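SusD superfamily protein (Bacteroides fragilis, PDB 3L22) probably serves as an outer-membrane lipoprotein that binds glycans at the cell surface for uptake, as other SusD family members do. Local coordinates at residues M286-Y291 with E384-F389; I279-G284 with E305-M310; A145-L150 with K169-H174; N132-T137 with Y424-P429. All blocks are in the same frame, centred on the assembly; numbering follows the deposited sequence.

Contact 1: residues M286-Y291 with E384-F389. With EDO (1,2-ethanediol), chain B.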
loop_
_atom_site.group_PDB
_atom_site.type_symbol
_atom_site.label_atom_id
_atom_site.label_comp_id
_atom_site.label_asym_id
_atom_site.label_seq_id
_atom_site.Cartn_x
_atom_site.Cartn_y
_atom_site.Cartn_z
HETATM N N MSE A 286 12.429 -11.414 10.496
HETATM C CA MSE A 286 13.838 -11.764 10.371
HETATM C C MSE A 286 14.429 -12.312 11.660
HETATM O O MSE A 286 15.601 -12.597 11.661
HETATM C CB MSE A 286 14.657 -10.579 9.828
HETATM C CG MSE A 286 14.282 -10.222 8.422
HETATM SE SE MSE A 286 15.729 -9.140 7.662
HETATM C CE MSE A 286 15.071 -8.528 5.982
ATOM N N SER A 287 13.640 -12.450 12.734
ATOM C CA SER A 287 14.040 -13.235 13.890
ATOM C C SER A 287 13.758 -14.706 13.701
ATOM O O SER A 287 14.169 -15.483 14.531
ATOM C CB SER A 287 13.282 -12.790 15.147
ATOM O OG SER A 287 11.935 -13.233 15.163
ATOM N N LYS A 288 13.001 -15.097 12.680
ATOM C CA LYS A 288 12.644 -16.485 12.520
ATOM C C LYS A 288 13.687 -17.214 11.650
ATOM O O LYS A 288 14.047 -16.699 10.596
ATOM C CB LYS A 288 11.275 -16.611 11.858
ATOM C CG LYS A 288 10.134 -15.971 12.675
ATOM C CD LYS A 288 8.837 -16.129 11.932
ATOM C CE LYS A 288 7.708 -15.251 12.481
ATOM N NZ LYS A 288 6.897 -16.007 13.399
ATOM N N PRO A 289 14.146 -18.420 12.065
ATOM C CA PRO A 289 15.256 -18.983 11.274
ATOM C C PRO A 289 14.978 -19.313 9.785
ATOM O O PRO A 289 15.878 -19.055 8.973
ATOM C CB PRO A 289 15.692 -20.198 12.099
ATOM C CG PRO A 289 15.468 -19.758 13.520
ATOM C CD PRO A 289 14.183 -18.928 13.461
ATOM N N ASP A 290 13.773 -19.721 9.395
ATOM C CA ASP A 290 13.476 -19.921 7.977
ATOM C C ASP A 290 13.347 -18.644 7.134
ATOM O O ASP A 290 13.286 -18.705 5.916
ATOM C CB ASP A 290 12.228 -20.771 7.802
ATOM C CG ASP A 290 12.420 -22.232 8.284
ATOM O OD1 ASP A 290 13.488 -22.603 8.827
ATOM O OD2 ASP A 290 11.474 -23.017 8.069
ATOM N N TYR A 291 13.305 -17.489 7.781
ATOM C CA TYR A 291 13.143 -16.235 7.116
ATOM C C TYR A 291 14.317 -15.327 7.447
ATOM O O TYR A 291 14.214 -14.130 7.344
ATOM C CB TYR A 291 11.750 -15.663 7.493
ATOM C CG TYR A 291 10.685 -16.653 7.069
ATOM C CD1 TYR A 291 10.182 -16.663 5.792
ATOM C CD2 TYR A 291 10.258 -17.653 7.954
ATOM C CE1 TYR A 291 9.274 -17.648 5.388
ATOM C CE2 TYR A 291 9.346 -18.621 7.580
ATOM C CZ TYR A 291 8.858 -18.611 6.287
ATOM O OH TYR A 291 7.956 -19.570 5.929
ATOM N N GLU A 384 6.314 -15.591 4.285
ATOM C CA GLU A 384 6.967 -15.217 3.032
ATOM C C GLU A 384 6.630 -13.778 2.614
ATOM O O GLU A 384 7.495 -13.015 2.183
ATOM C CB GLU A 384 6.610 -16.200 1.912
ATOM C CG GLU A 384 7.650 -16.241 0.769
ATOM C CD GLU A 384 8.987 -16.875 1.174
ATOM O OE1 GLU A 384 9.016 -17.826 2.004
ATOM O OE2 GLU A 384 10.010 -16.455 0.605
ATOM N N LYS A 385 5.368 -13.417 2.772
ATOM C CA LYS A 385 4.879 -12.075 2.471
ATOM C C LYS A 385 5.557 -11.044 3.410
ATOM O O LYS A 385 5.960 -9.983 2.974
ATOM C CB LYS A 385 3.356 -12.064 2.627
ATOM C CG LYS A 385 2.652 -10.762 2.247
ATOM C CD LYS A 385 2.278 -10.723 0.793
ATOM C CE LYS A 385 1.437 -9.476 0.435
ATOM N NZ LYS A 385 0.099 -9.572 1.059
ATOM N N ARG A 386 5.751 -11.402 4.679
ATOM C CA ARG A 386 6.422 -10.527 5.639
ATOM C C ARG A 386 7.874 -10.226 5.233
ATOM O O ARG A 386 8.330 -9.058 5.304
ATOM C CB ARG A 386 6.358 -11.150 7.042
ATOM C CG ARG A 386 4.972 -11.112 7.655
ATOM C CD ARG A 386 4.902 -11.881 8.965
ATOM N NE ARG A 386 5.624 -11.180 10.020
ATOM C CZ ARG A 386 5.697 -11.578 11.284
ATOM N NH1 ARG A 386 5.116 -12.712 11.690
ATOM N NH2 ARG A 386 6.389 -10.858 12.152
ATOM N N LEU A 387 8.577 -11.253 4.777
ATOM C CA LEU A 387 9.977 -11.099 4.355
ATOM C C LEU A 387 10.078 -10.434 2.981
ATOM O O LEU A 387 10.825 -9.480 2.802
ATOM C CB LEU A 387 10.722 -12.448 4.374
ATOM C CG LEU A 387 12.185 -12.466 3.896
ATOM C CD1 LEU A 387 13.041 -11.509 4.746
ATOM C CD2 LEU A 387 12.783 -13.874 3.916
ATOM N N GLU A 388 9.312 -10.911 2.026
ATOM C CA GLU A 388 9.316 -10.286 0.709
ATOM C C GLU A 388 8.985 -8.784 0.762
ATOM O O GLU A 388 9.610 -8.042 0.024
ATOM C CB GLU A 388 8.362 -11.007 -0.233
ATOM C CG GLU A 388 8.477 -10.646 -1.731
ATOM C CD GLU A 388 9.727 -11.177 -2.421
ATOM O OE1 GLU A 388 10.250 -12.268 -2.055
ATOM O OE2 GLU A 388 10.183 -10.483 -3.355
ATOM N N PHE A 389 8.027 -8.361 1.609
ATOM C CA PHE A 389 7.518 -6.996 1.619
ATOM C C PHE A 389 7.872 -6.163 2.841
ATOM O O PHE A 389 7.278 -5.107 3.101
ATOM C CB PHE A 389 6.014 -7.012 1.279
ATOM C CG PHE A 389 5.795 -7.456 -0.100
ATOM C CD1 PHE A 389 6.111 -6.604 -1.153
ATOM C CD2 PHE A 389 5.434 -8.760 -0.382
ATOM C CE1 PHE A 389 5.984 -7.039 -2.466
ATOM C CE2 PHE A 389 5.324 -9.189 -1.679
ATOM C CZ PHE A 389 5.622 -8.331 -2.714
HETATM C C1 EDO B . -2.121 -7.370 0.253
HETATM O O1 EDO B . -0.814 -7.521 -0.259
HETATM C C2 EDO B . -2.264 -6.164 1.196
HETATM O O2 EDO B . -3.621 -6.298 1.726
HETATM O O HOH W 1 5.335 -13.867 14.352
HETATM O O HOH W 2 7.317 -19.444 3.300
#
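Met286, a selenomethionine, opens the contact by laying its terminal CE against Leu387 CD1 at 3.8 Å, the two side chains crossing at about a right angle. Its chain is extended beyond CG (chi2 -162°, chi3 -172°), which carries the methyl to the leucine. Lys288 follows with CE 3.7 Å from Arg386 NH1. The two cationic ends, NZ and NH1, stand 4.1 Å apart, and one water accepts from both, 2.8 Å from Lys288 NZ and in the plane of the guanidinium at its edge; this probably eases the repulsion between like charges. A salt bridge from Arg386 NH2 to Asp55 probably offsets the charge further. Asp290, next but one, is a zinc ligand of this protein. At Tyr291 the two segments come closest in backbone. Leu387 CD2 lies 3.7 Å from Tyr291 O and also sits near the plane of the ring at its edge. Tyr291 CE1 meets Glu384 OE1 at 3.4 Å, and a second water accepts from Tyr291 OH and donates to Glu384 OE1. Glu384 also forms salt bridges, OE1 to Arg356 and OE2 to Arg298, which probably balance this buried carboxylate. The contact lays the loop between strand 277-279 and helix 297-302 against the last turn of helix 374-388, with helix 345-359 touching Tyr291 and Glu384 and helix 327-339 packing on Glu384.

Contact 2: residues I279-G284 with E305-M310. With EDO (1,2-ethanediol), chain Y.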
loop_
_atom_site.group_PDB
_atom_site.type_symbol
_atom_site.label_atom_id
_atom_site.label_comp_id
_atom_site.label_asym_id
_atom_site.label_seq_id
_atom_site.Cartn_x
_atom_site.Cartn_y
_atom_site.Cartn_z
ATOM N N ILE A 279 15.296 -3.025 11.417
ATOM C CA ILE A 279 14.679 -4.333 11.304
ATOM C C ILE A 279 14.417 -4.841 12.727
ATOM O O ILE A 279 15.301 -4.725 13.585
ATOM C CB ILE A 279 15.600 -5.333 10.622
ATOM C CG1 ILE A 279 15.947 -4.881 9.187
ATOM C CG2 ILE A 279 14.944 -6.768 10.631
ATOM C CD1 ILE A 279 17.074 -5.681 8.577
ATOM N N ASP A 280 13.215 -5.377 12.988
ATOM C CA ASP A 280 12.939 -6.071 14.269
ATOM C C ASP A 280 13.521 -7.473 14.239
ATOM O O ASP A 280 12.838 -8.456 13.870
ATOM C CB ASP A 280 11.443 -6.123 14.591
ATOM C CG ASP A 280 11.167 -6.620 16.012
ATOM O OD1 ASP A 280 12.044 -7.273 16.630
ATOM O OD2 ASP A 280 10.067 -6.312 16.518
ATOM N N THR A 281 14.777 -7.575 14.655
ATOM C CA THR A 281 15.453 -8.861 14.657
ATOM C C THR A 281 15.206 -9.636 15.965
ATOM O O THR A 281 15.540 -10.786 16.035
ATOM C CB THR A 281 16.947 -8.718 14.443
ATOM O OG1 THR A 281 17.456 -7.844 15.453
ATOM C CG2 THR A 281 17.246 -8.171 13.039
ATOM N N LYS A 282 14.625 -9.021 16.996
ATOM C CA LYS A 282 14.296 -9.776 18.218
ATOM C C LYS A 282 13.055 -10.661 18.028
ATOM O O LYS A 282 13.026 -11.776 18.488
ATOM C CB LYS A 282 14.062 -8.805 19.389
ATOM C CG LYS A 282 13.696 -9.500 20.722
ATOM C CD LYS A 282 13.213 -8.535 21.809
ATOM C CE LYS A 282 12.601 -9.300 23.054
ATOM N NZ LYS A 282 13.435 -10.289 23.843
ATOM N N SER A 283 12.034 -10.142 17.358
ATOM C CA SER A 283 10.708 -10.741 17.335
ATOM C C SER A 283 9.962 -10.713 16.009
ATOM O O SER A 283 8.879 -11.297 15.930
ATOM C CB SER A 283 9.817 -9.985 18.344
ATOM O OG SER A 283 10.340 -10.070 19.654
ATOM N N GLY A 284 10.466 -9.994 15.000
ATOM C CA GLY A 284 9.791 -9.876 13.713
ATOM C C GLY A 284 10.197 -11.001 12.769
ATOM O O GLY A 284 10.839 -11.949 13.176
ATOM N N GLU A 305 24.166 -4.497 8.551
ATOM C CA GLU A 305 24.919 -4.337 9.796
ATOM C C GLU A 305 24.108 -3.418 10.705
ATOM O O GLU A 305 23.523 -2.418 10.203
ATOM C CB GLU A 305 26.297 -3.684 9.508
ATOM C CG GLU A 305 27.316 -4.570 8.709
ATOM C CD GLU A 305 28.694 -3.915 8.507
ATOM O OE1 GLU A 305 29.110 -3.066 9.331
ATOM O OE2 GLU A 305 29.373 -4.260 7.512
ATOM N N LYS A 306 24.045 -3.737 11.991
ATOM C CA LYS A 306 23.357 -2.954 13.009
ATOM C C LYS A 306 21.853 -2.940 12.777
ATOM O O LYS A 306 21.171 -2.050 13.281
ATOM C CB LYS A 306 23.906 -1.512 13.086
ATOM C CG LYS A 306 25.474 -1.338 12.930
ATOM C CD LYS A 306 26.194 -1.090 14.245
ATOM C CE LYS A 306 27.699 -0.709 14.063
ATOM N N ASP A 307 21.333 -3.922 12.028
ATOM C CA ASP A 307 19.904 -4.072 11.783
ATOM C C ASP A 307 19.262 -2.941 10.924
ATOM O O ASP A 307 18.058 -2.721 11.001
ATOM C CB ASP A 307 19.102 -4.247 13.096
ATOM C CG ASP A 307 19.496 -5.482 13.889
ATOM O OD1 ASP A 307 20.225 -6.329 13.350
ATOM O OD2 ASP A 307 19.018 -5.603 15.048
ATOM N N LEU A 308 20.051 -2.234 10.132
ATOM C CA LEU A 308 19.483 -1.330 9.158
ATOM C C LEU A 308 18.839 -2.138 8.018
ATOM O O LEU A 308 19.440 -3.095 7.544
ATOM C CB LEU A 308 20.567 -0.409 8.576
ATOM C CG LEU A 308 20.890 0.846 9.398
ATOM C CD1 LEU A 308 21.448 0.500 10.760
ATOM C CD2 LEU A 308 21.877 1.726 8.575
ATOM N N LEU A 309 17.643 -1.755 7.577
ATOM C CA LEU A 309 17.051 -2.311 6.384
ATOM C C LEU A 309 17.631 -1.596 5.139
ATOM O O LEU A 309 17.423 -0.400 4.987
ATOM C CB LEU A 309 15.529 -2.169 6.439
ATOM C CG LEU A 309 14.750 -2.874 5.336
ATOM C CD1 LEU A 309 14.973 -4.397 5.286
ATOM C CD2 LEU A 309 13.238 -2.527 5.427
HETATM N N MSE A 310 18.266 -2.336 4.225
HETATM C CA MSE A 310 19.027 -1.714 3.120
HETATM C C MSE A 310 18.254 -1.607 1.814
HETATM O O MSE A 310 18.853 -1.468 0.746
HETATM C CB MSE A 310 20.343 -2.456 2.887
HETATM C CG MSE A 310 21.145 -2.689 4.183
HETATM SE SE MSE A 310 21.775 -1.018 4.926
HETATM C CE MSE A 310 23.085 -0.544 3.534
HETATM C C1 EDO Y . 20.064 -3.502 -1.980
HETATM O O1 EDO Y . 21.364 -3.968 -1.514
HETATM C C2 EDO Y . 20.029 -2.222 -2.837
HETATM O O2 EDO Y . 19.003 -1.306 -2.380
HETATM O O HOH W 3 16.631 -4.199 15.894
#
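Ile279 N donates to Asp307 O over 2.8 Å. The second bond runs between side chains that reach toward each other tip to tip: Thr281 OG1 donates to Asp307 OD2, also at 2.8 Å, from well above the carboxylate plane. A chi1 of 56° places Thr281 OG1 between the backbone N and the carbonyl carbon, from where it meets OD2, while CG2 lies 3.5 Å from Asp307 OD1. A water donates to both Ile279 O and Asp307 OD2, so that OD2 receives two hydrogen bonds. On the Thr281 side the backbone is shaped by Asp280, the centre of an inverse gamma turn, whose OD1 accepts from Ser283 N at 3.0 Å in an Asx motif. Farther out it is packing: Ile279 CG1 lies on Leu309 CB at 3.9 Å, the side chains crossing at about a right angle, and Ile279 CD1 rests against the carbonyl O of Leu308, 3.7 Å away. The partly buried pairing joins the end of strand 277-279, which runs antiparallel to strand 56-58, to the loop that leaves helix 297-302 for strand 322-326, so that helix 297-302 lies within the excursion it closes.

Contact 3: residues A145-L150 with K169-H174. With ZN (zinc ion), chain H.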
loop_
_atom_site.group_PDB
_atom_site.type_symbol
_atom_site.label_atom_id
_atom_site.label_comp_id
_atom_site.label_asym_id
_atom_site.label_seq_id
_atom_site.Cartn_x
_atom_site.Cartn_y
_atom_site.Cartn_z
ATOM N N ALA A 145 -18.693 -1.315 10.460
ATOM C CA ALA A 145 -17.887 -0.354 11.193
ATOM C C ALA A 145 -17.763 0.950 10.401
ATOM O O ALA A 145 -17.567 0.926 9.179
ATOM C CB ALA A 145 -16.487 -0.924 11.479
ATOM N N LYS A 146 -17.869 2.079 11.099
ATOM C CA LYS A 146 -17.790 3.381 10.421
ATOM C C LYS A 146 -16.368 3.675 9.984
ATOM O O LYS A 146 -15.431 3.481 10.751
ATOM C CB LYS A 146 -18.291 4.522 11.311
ATOM C CG LYS A 146 -19.793 4.470 11.558
ATOM C CD LYS A 146 -20.161 5.609 12.458
ATOM C CE LYS A 146 -21.660 5.637 12.791
ATOM N NZ LYS A 146 -22.050 7.023 13.248
ATOM N N SER A 147 -16.229 4.154 8.752
ATOM C CA SER A 147 -14.935 4.460 8.188
ATOM C C SER A 147 -14.796 5.961 7.998
ATOM O O SER A 147 -14.468 6.649 8.960
ATOM C CB SER A 147 -14.715 3.654 6.909
ATOM O OG SER A 147 -13.476 3.980 6.300
ATOM N N VAL A 148 -15.057 6.479 6.793
ATOM C CA VAL A 148 -14.726 7.864 6.459
ATOM C C VAL A 148 -15.857 8.439 5.580
ATOM O O VAL A 148 -16.616 7.676 4.998
ATOM C CB VAL A 148 -13.364 7.961 5.742
ATOM C CG1 VAL A 148 -12.187 7.400 6.616
ATOM C CG2 VAL A 148 -13.396 7.308 4.352
ATOM N N PRO A 149 -15.989 9.785 5.493
ATOM C CA PRO A 149 -16.927 10.385 4.534
ATOM C C PRO A 149 -16.585 10.056 3.098
ATOM O O PRO A 149 -15.405 10.179 2.699
ATOM C CB PRO A 149 -16.749 11.885 4.758
ATOM C CG PRO A 149 -16.150 11.988 6.182
ATOM C CD PRO A 149 -15.313 10.803 6.315
ATOM N N LEU A 150 -17.603 9.640 2.341
ATOM C CA LEU A 150 -17.417 9.251 0.972
ATOM C C LEU A 150 -17.678 10.502 0.117
ATOM O O LEU A 150 -18.792 10.734 -0.334
ATOM C CB LEU A 150 -18.350 8.082 0.609
ATOM C CG LEU A 150 -18.235 7.473 -0.793
ATOM C CD1 LEU A 150 -16.770 7.251 -1.225
ATOM C CD2 LEU A 150 -19.000 6.150 -0.839
ATOM N N LYS A 169 -17.485 -1.518 4.668
ATOM C CA LYS A 169 -18.059 -2.206 3.511
ATOM C C LYS A 169 -18.416 -1.198 2.396
ATOM O O LYS A 169 -18.131 -1.430 1.214
ATOM C CB LYS A 169 -19.299 -3.029 3.908
ATOM C CG LYS A 169 -20.168 -3.614 2.738
ATOM C CD LYS A 169 -21.368 -4.450 3.282
ATOM C CE LYS A 169 -22.196 -5.230 2.215
ATOM N NZ LYS A 169 -23.153 -4.408 1.332
ATOM N N GLN A 170 -19.039 -0.087 2.757
ATOM C CA GLN A 170 -19.467 0.885 1.726
ATOM C C GLN A 170 -18.270 1.473 0.996
ATOM O O GLN A 170 -18.326 1.720 -0.225
ATOM C CB GLN A 170 -20.341 2.000 2.330
ATOM C CG GLN A 170 -21.753 1.556 2.647
ATOM C CD GLN A 170 -22.505 2.559 3.518
ATOM O OE1 GLN A 170 -21.934 3.253 4.379
ATOM N NE2 GLN A 170 -23.803 2.645 3.283
ATOM N N ILE A 171 -17.184 1.691 1.730
ATOM C CA ILE A 171 -15.993 2.270 1.103
ATOM C C ILE A 171 -15.402 1.263 0.119
ATOM O O ILE A 171 -15.094 1.625 -1.027
ATOM C CB ILE A 171 -14.954 2.746 2.141
ATOM C CG1 ILE A 171 -15.494 3.929 2.943
ATOM C CG2 ILE A 171 -13.617 3.112 1.472
ATOM C CD1 ILE A 171 -15.808 5.203 2.191
ATOM N N TYR A 172 -15.275 0.003 0.539
ATOM C CA TYR A 172 -14.840 -1.028 -0.374
ATOM C C TYR A 172 -15.731 -1.159 -1.595
ATOM O O TYR A 172 -15.237 -1.368 -2.714
ATOM C CB TYR A 172 -14.724 -2.387 0.306
ATOM C CG TYR A 172 -13.514 -2.580 1.195
ATOM C CD1 TYR A 172 -12.236 -2.150 0.806
ATOM C CD2 TYR A 172 -13.621 -3.248 2.400
ATOM C CE1 TYR A 172 -11.115 -2.374 1.636
ATOM C CE2 TYR A 172 -12.506 -3.436 3.220
ATOM C CZ TYR A 172 -11.276 -3.026 2.831
ATOM O OH TYR A 172 -10.184 -3.230 3.651
ATOM N N GLU A 173 -17.035 -1.036 -1.399
ATOM C CA GLU A 173 -17.985 -1.200 -2.503
ATOM C C GLU A 173 -17.840 -0.067 -3.506
ATOM O O GLU A 173 -17.943 -0.299 -4.712
ATOM C CB GLU A 173 -19.421 -1.313 -1.977
ATOM C CG GLU A 173 -19.700 -2.718 -1.382
ATOM C CD GLU A 173 -20.963 -2.818 -0.537
ATOM O OE1 GLU A 173 -21.459 -1.782 0.002
ATOM O OE2 GLU A 173 -21.469 -3.970 -0.413
ATOM N N HIS A 174 -17.550 1.138 -3.021
ATOM C CA HIS A 174 -17.322 2.251 -3.938
ATOM C C HIS A 174 -15.977 2.076 -4.698
ATOM O O HIS A 174 -15.897 2.315 -5.906
ATOM C CB HIS A 174 -17.345 3.630 -3.278
ATOM C CG HIS A 174 -16.869 4.662 -4.223
ATOM N ND1 HIS A 174 -17.669 5.127 -5.227
ATOM C CD2 HIS A 174 -15.628 5.141 -4.478
ATOM C CE1 HIS A 174 -16.970 5.903 -6.034
ATOM N NE2 HIS A 174 -15.714 5.909 -5.608
HETATM ZN ZN ZN H . -19.773 4.750 -5.575
HETATM O O HOH W 4 -19.765 5.361 -7.710
#
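Ile171 CD1 packs against Val148, 3.9 Å from CG2 and 3.8 Å from the carbonyl O, the two side chains crossing at about a right angle. Ile171 CG1 lies 3.9 Å from Ser147 OG, a hydroxyl that is hydrogen-bonded to Asn132. Ser147 and Val148 form a classic beta bulge opposite Ser166, both bonding to its backbone, in the loop that leads from helix 113-131 to helix 168-178 and folds back on the latter. Leu150 has CG anti to the backbone N (chi1 -176°), and both methyls beyond it meet His174: CD2 touches CB at 3.9 Å, and CD1 approaches the imidazole obliquely, 4.0 Å from CG. Leu150 CD1 also lies 4.1 Å from Ile171 CD1. The His174 ND1 binds a zinc ion at 2.2 Å, with a water and two atoms from elsewhere in the structure as the other ligands, and NE2 is hydrogen-bonded to Asp178.

Contact 4: residues N132-T137 with Y424-P429; sequences NNLYPT and YTWPIP
Leu134 lies over one face of the Trp426 indole, its CD2 4.0 Å from the centroid of the six-membered ring in a CH-pi contact, side by side with it and pointing the same way. The backbone joins in through a bond from Trp426 N to Leu134 O, 2.9 Å long. Tyr135 completes the tightly packed part: the indole turns its edge toward the phenol face in an offset edge-to-face pair with planes at 79°, Trp426 CE3 being 3.6 Å from Tyr135 OH. That hydroxyl is hydrogen-bonded to Asn81. Tyr135 CE1 also lies 3.4 Å from Pro427 O and 3.8 Å from Pro429 CD. By contrast, the partly exposed side is carried mainly by Thr425 and Thr137: Thr425 CG2 rests 3.4 Å from Pro136 O and near Thr137 N. Helices 44-52 and 79-103 back the buried residues. The contact joins the loop after helix 113-131, in the N-terminal starch-binding-associated region, to the C-terminal SusD region just before helix 430-435, both of the TPR clan, consistent with the helical-repeat core of SusD proteins.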
loop_
_atom_site.group_PDB
_atom_site.type_symbol
_atom_site.label_atom_id
_atom_site.label_comp_id
_atom_site.label_asym_id
_atom_site.label_seq_id
_atom_site.Cartn_x
_atom_site.Cartn_y
_atom_site.Cartn_z
ATOM N N ASN A 132 -9.292 3.345 4.285
ATOM C CA ASN A 132 -10.103 2.241 4.786
ATOM C C ASN A 132 -9.272 1.255 5.609
ATOM O O ASN A 132 -9.835 0.360 6.225
ATOM C CB ASN A 132 -10.777 1.469 3.633
ATOM C CG ASN A 132 -12.225 1.096 3.919
ATOM O OD1 ASN A 132 -12.905 1.764 4.691
ATOM N ND2 ASN A 132 -12.712 0.015 3.268
ATOM N N ASN A 133 -7.948 1.379 5.550
ATOM C CA ASN A 133 -7.035 0.551 6.337
ATOM C C ASN A 133 -6.377 1.294 7.500
ATOM O O ASN A 133 -5.388 0.792 8.076
ATOM C CB ASN A 133 -5.982 -0.054 5.406
ATOM C CG ASN A 133 -6.522 -1.217 4.605
ATOM O OD1 ASN A 133 -6.646 -2.324 5.145
ATOM N ND2 ASN A 133 -6.870 -0.979 3.328
ATOM N N LEU A 134 -6.971 2.427 7.902
ATOM C CA LEU A 134 -6.550 3.194 9.087
ATOM C C LEU A 134 -7.695 3.501 10.068
ATOM O O LEU A 134 -7.551 3.268 11.268
ATOM C CB LEU A 134 -5.857 4.492 8.683
ATOM C CG LEU A 134 -4.495 4.299 7.999
ATOM C CD1 LEU A 134 -4.048 5.593 7.293
ATOM C CD2 LEU A 134 -3.457 3.781 9.026
ATOM N N TYR A 135 -8.825 3.978 9.561
ATOM C CA TYR A 135 -9.893 4.524 10.392
ATOM C C TYR A 135 -10.955 3.516 10.895
ATOM O O TYR A 135 -11.320 3.581 12.036
ATOM C CB TYR A 135 -10.499 5.748 9.687
ATOM C CG TYR A 135 -9.437 6.825 9.519
ATOM C CD1 TYR A 135 -9.082 7.665 10.594
ATOM C CD2 TYR A 135 -8.741 6.974 8.323
ATOM C CE1 TYR A 135 -8.070 8.637 10.466
ATOM C CE2 TYR A 135 -7.713 7.934 8.202
ATOM C CZ TYR A 135 -7.393 8.762 9.257
ATOM O OH TYR A 135 -6.410 9.713 9.096
ATOM N N PRO A 136 -11.399 2.553 10.067
ATOM C CA PRO A 136 -12.424 1.679 10.594
ATOM C C PRO A 136 -11.872 0.374 11.140
ATOM O O PRO A 136 -10.814 -0.090 10.701
ATOM C CB PRO A 136 -13.253 1.346 9.361
ATOM C CG PRO A 136 -12.241 1.285 8.280
ATOM C CD PRO A 136 -11.258 2.379 8.611
ATOM N N THR A 137 -12.638 -0.234 12.036
ATOM C CA THR A 137 -12.473 -1.640 12.319
ATOM C C THR A 137 -12.530 -2.397 10.990
ATOM O O THR A 137 -13.373 -2.063 10.149
ATOM C CB THR A 137 -13.605 -2.114 13.234
ATOM O OG1 THR A 137 -13.534 -1.368 14.434
ATOM C CG2 THR A 137 -13.525 -3.616 13.561
ATOM N N TYR A 424 -6.597 0.150 18.053
ATOM C CA TYR A 424 -6.465 -0.681 16.866
ATOM C C TYR A 424 -6.543 0.176 15.594
ATOM O O TYR A 424 -5.876 -0.125 14.580
ATOM C CB TYR A 424 -7.563 -1.737 16.821
ATOM C CG TYR A 424 -7.305 -2.913 15.882
ATOM C CD1 TYR A 424 -6.349 -3.860 16.183
ATOM C CD2 TYR A 424 -8.065 -3.117 14.749
ATOM C CE1 TYR A 424 -6.142 -4.946 15.388
ATOM C CE2 TYR A 424 -7.854 -4.247 13.929
ATOM C CZ TYR A 424 -6.874 -5.133 14.247
ATOM O OH TYR A 424 -6.658 -6.247 13.475
ATOM N N THR A 425 -7.374 1.214 15.651
ATOM C CA THR A 425 -7.592 2.105 14.541
ATOM C C THR A 425 -7.134 3.517 14.920
ATOM O O THR A 425 -6.891 3.819 16.083
ATOM C CB THR A 425 -9.069 2.164 14.182
ATOM O OG1 THR A 425 -9.785 2.719 15.291
ATOM C CG2 THR A 425 -9.620 0.765 13.810
ATOM N N TRP A 426 -7.006 4.355 13.900
ATOM C CA TRP A 426 -6.773 5.762 14.070
ATOM C C TRP A 426 -8.136 6.446 14.272
ATOM O O TRP A 426 -9.118 6.053 13.642
ATOM C CB TRP A 426 -6.117 6.309 12.804
ATOM C CG TRP A 426 -4.648 6.078 12.683
ATOM C CD1 TRP A 426 -3.855 5.257 13.446
ATOM C CD2 TRP A 426 -3.784 6.717 11.755
ATOM N NE1 TRP A 426 -2.546 5.355 13.034
ATOM C CE2 TRP A 426 -2.476 6.257 12.007
ATOM C CE3 TRP A 426 -3.980 7.670 10.752
ATOM C CZ2 TRP A 426 -1.374 6.685 11.257
ATOM C CZ3 TRP A 426 -2.856 8.104 9.999
ATOM C CH2 TRP A 426 -1.595 7.616 10.265
ATOM N N PRO A 427 -8.206 7.447 15.140
ATOM C CA PRO A 427 -9.457 8.173 15.275
ATOM C C PRO A 427 -9.565 9.240 14.182
ATOM O O PRO A 427 -8.546 9.697 13.652
ATOM C CB PRO A 427 -9.322 8.822 16.651
ATOM C CG PRO A 427 -7.815 9.116 16.748
ATOM C CD PRO A 427 -7.169 7.942 16.071
ATOM N N ILE A 428 -10.793 9.637 13.855
ATOM C CA ILE A 428 -11.027 10.713 12.923
ATOM C C ILE A 428 -10.311 11.965 13.455
ATOM O O ILE A 428 -10.504 12.310 14.606
ATOM C CB ILE A 428 -12.531 11.023 12.730
ATOM C CG1 ILE A 428 -13.295 9.801 12.176
ATOM C CG2 ILE A 428 -12.680 12.254 11.811
ATOM C CD1 ILE A 428 -12.754 9.217 10.862
ATOM N N PRO A 429 -9.453 12.621 12.626
ATOM C CA PRO A 429 -8.598 13.679 13.181
ATOM C C PRO A 429 -9.305 14.973 13.466
ATOM O O PRO A 429 -10.328 15.264 12.860
ATOM C CB PRO A 429 -7.548 13.920 12.079
ATOM C CG PRO A 429 -8.255 13.490 10.837
ATOM C CD PRO A 429 -9.037 12.271 11.265
#

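How the contacts relate
From the N terminus, residues 132-137 follow helix 113-131 and pair with 424-429 near the C terminus, so contact 4 closes a loop that holds the other three. Contact 3 is the first to close inside it, folding the 145-150 loop onto helix 168-178; it touches contact 4 through Ser147 and Asn132. On the opposite side of the chain's centre from contact 3, contacts 1 and 2 cross: 279-284 and 286-291 come first, then 305-310 and finally 384-389. These two also touch, Met286 SE packing on Ile279 CD1. Together they tie the loop after strand 277-279 to helix 374-388 and to the connection beyond helix 297-302, with the centres of contacts 1 and 3 about 32 Å apart.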